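Local coordinates for protein orotidine 5'-phosphate decarboxylase (Sulfolobus solfataricus, PDB 4DBD) that probably catalyses the decarboxylation of orotidine 5'-monophosphate to uridine 5'-monophosphate, the last step of de novo UMP synthesis, at residues V6-D11 with N24-I29. Sequence-based numbering, arbitrary orientation.
Sequences VILAMD and NELYGI
At the edge of the Tyr27 ring, in its plane, lies Ile7 CG1, 3.9 Å from Tyr27 CD2; the two side chains extend alongside each other in the same direction. Ile7 CG1 reaches the ring because it stands anti to the carbonyl carbon (chi1 -68°), while the CG2 branch, anti to the backbone N, comes within 3.8 Å of Gly28 O. Tyr183 stacks on the ring and the phenol OH is hydrogen-bonded to Glu55. An alanine in place of Ile7 would probably open a gap between the ring edge and the Gly28 peptide, depriving Tyr27 of its in-plane neighbour. The parallel register, Ile7 beside Gly28 and Leu8 beside Ile29, rests on two backbone bonds, Tyr27 N to Val6 O (2.9 Å) and Leu8 N to Gly28 O (3.0 Å), both moderately bent at the hydrogen, 148° for the first. Gly28 O also receives a CA-H...O contact from Ile7 CA at 3.3 Å. Leu26 splits its methyls between two residues: CD2 packs 3.7 Å from Val6 CG1, and CD1 comes 3.8 Å from Leu8 CB. Farther along, Met10 folds back at its last torsion (chi3 63°), which sets CE 4.2 Å from Ile29 CG2 where the two side chains cross. These strands open the TIM barrel as the first beta-alpha-beta unit, strands 6-10 and 28-32 joined through helix 16-22. Leu8 and Met10 continue the ladder to Lys30, a probable substrate-binding residue, as is Asp11 just past the first strand. Strand 183-186 flanks Ile7 on its other side, closing the barrel, while Val6 and Leu26 pack against helix 196-210.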
loop_
_atom_site.group_PDB
_atom_site.type_symbol
_atom_site.label_atom_id
_atom_site.label_comp_id
_atom_site.label_asym_id
_atom_site.label_seq_id
_atom_site.Cartn_x
_atom_site.Cartn_y
_atom_site.Cartn_z
ATOM N N VAL A 6 -12.415 -12.827 16.380
ATOM C CA VAL A 6 -12.143 -12.873 14.944
ATOM C C VAL A 6 -12.402 -11.551 14.229
ATOM O O VAL A 6 -13.438 -10.912 14.426
ATOM C CB VAL A 6 -12.963 -13.966 14.233
ATOM C CG1 VAL A 6 -12.787 -13.864 12.730
ATOM C CG2 VAL A 6 -12.567 -15.348 14.731
ATOM N N ILE A 7 -11.445 -11.147 13.398
ATOM C CA ILE A 7 -11.653 -10.026 12.490
ATOM C C ILE A 7 -11.746 -10.605 11.083
ATOM O O ILE A 7 -10.796 -11.239 10.608
ATOM C CB ILE A 7 -10.490 -8.998 12.555
ATOM C CG1 ILE A 7 -10.477 -8.280 13.906
ATOM C CG2 ILE A 7 -10.617 -7.987 11.416
ATOM C CD1 ILE A 7 -9.200 -7.526 14.191
ATOM N N LEU A 8 -12.887 -10.421 10.424
ATOM C CA LEU A 8 -13.060 -10.937 9.073
ATOM C C LEU A 8 -12.245 -10.129 8.078
ATOM O O LEU A 8 -12.403 -8.911 7.981
ATOM C CB LEU A 8 -14.534 -10.916 8.643
ATOM C CG LEU A 8 -14.812 -11.300 7.189
ATOM C CD1 LEU A 8 -14.356 -12.744 6.912
ATOM C CD2 LEU A 8 -16.291 -11.129 6.822
ATOM N N ALA A 9 -11.383 -10.803 7.322
ATOM C CA ALA A 9 -10.671 -10.119 6.251
ATOM C C ALA A 9 -11.525 -10.229 5.012
ATOM O O ALA A 9 -11.488 -11.245 4.305
ATOM C CB ALA A 9 -9.289 -10.727 6.021
ATOM N N MET A 10 -12.336 -9.207 4.766
ATOM C CA MET A 10 -13.231 -9.262 3.623
ATOM C C MET A 10 -12.522 -8.796 2.368
ATOM O O MET A 10 -12.599 -7.627 1.991
ATOM C CB MET A 10 -14.510 -8.461 3.873
ATOM C CG MET A 10 -15.559 -8.704 2.812
ATOM S SD MET A 10 -17.232 -8.376 3.399
ATOM C CE MET A 10 -17.110 -6.618 3.747
ATOM N N ASP A 11 -11.828 -9.730 1.729
ATOM C CA ASP A 11 -11.095 -9.458 0.500
ATOM C C ASP A 11 -11.864 -10.000 -0.708
ATOM O O ASP A 11 -11.433 -9.854 -1.854
ATOM C CB ASP A 11 -9.703 -10.092 0.584
ATOM C CG ASP A 11 -8.852 -9.474 1.671
ATOM O OD1 ASP A 11 -8.806 -8.220 1.754
ATOM O OD2 ASP A 11 -8.232 -10.238 2.446
ATOM N N ASN A 24 -22.511 -9.870 15.315
ATOM C CA ASN A 24 -22.406 -10.101 16.751
ATOM C C ASN A 24 -21.544 -11.318 17.071
ATOM O O ASN A 24 -21.494 -11.781 18.214
ATOM C CB ASN A 24 -23.794 -10.247 17.380
ATOM C CG ASN A 24 -24.535 -11.462 16.874
ATOM O OD1 ASN A 24 -24.284 -11.938 15.767
ATOM N ND2 ASN A 24 -25.455 -11.975 17.681
ATOM N N GLU A 25 -20.869 -11.832 16.047
ATOM C CA GLU A 25 -19.936 -12.942 16.219
ATOM C C GLU A 25 -18.598 -12.646 15.554
ATOM O O GLU A 25 -17.848 -13.561 15.197
ATOM C CB GLU A 25 -20.544 -14.228 15.692
ATOM C CG GLU A 25 -21.662 -14.710 16.577
ATOM C CD GLU A 25 -22.598 -15.643 15.862
ATOM O OE1 GLU A 25 -22.300 -16.856 15.825
ATOM O OE2 GLU A 25 -23.628 -15.162 15.340
ATOM N N LEU A 26 -18.324 -11.355 15.397
ATOM C CA LEU A 26 -17.027 -10.858 14.967
ATOM C C LEU A 26 -16.657 -9.744 15.910
ATOM O O LEU A 26 -17.541 -9.070 16.446
ATOM C CB LEU A 26 -17.103 -10.273 13.557
ATOM C CG LEU A 26 -17.240 -11.225 12.374
ATOM C CD1 LEU A 26 -17.439 -10.449 11.085
ATOM C CD2 LEU A 26 -16.008 -12.104 12.281
ATOM N N TYR A 27 -15.363 -9.535 16.123
ATOM C CA TYR A 27 -14.933 -8.304 16.763
ATOM C C TYR A 27 -14.926 -7.166 15.748
ATOM O O TYR A 27 -15.310 -6.032 16.056
ATOM C CB TYR A 27 -13.547 -8.445 17.369
ATOM C CG TYR A 27 -12.983 -7.114 17.784
ATOM C CD1 TYR A 27 -13.361 -6.522 18.983
ATOM C CD2 TYR A 27 -12.086 -6.437 16.973
ATOM C CE1 TYR A 27 -12.852 -5.301 19.366
ATOM C CE2 TYR A 27 -11.569 -5.209 17.351
ATOM C CZ TYR A 27 -11.958 -4.648 18.547
ATOM O OH TYR A 27 -11.451 -3.434 18.934
ATOM N N GLY A 28 -14.480 -7.477 14.535
ATOM C CA GLY A 28 -14.341 -6.469 13.506
ATOM C C GLY A 28 -14.331 -7.063 12.114
ATOM O O GLY A 28 -14.351 -8.291 11.922
ATOM N N ILE A 29 -14.288 -6.175 11.133
ATOM C CA ILE A 29 -14.209 -6.545 9.737
ATOM C C ILE A 29 -13.096 -5.702 9.137
ATOM O O ILE A 29 -13.049 -4.485 9.351
ATOM C CB ILE A 29 -15.515 -6.218 9.010
ATOM C CG1 ILE A 29 -16.636 -7.115 9.531
ATOM C CG2 ILE A 29 -15.332 -6.355 7.509
ATOM C CD1 ILE A 29 -18.020 -6.666 9.120
#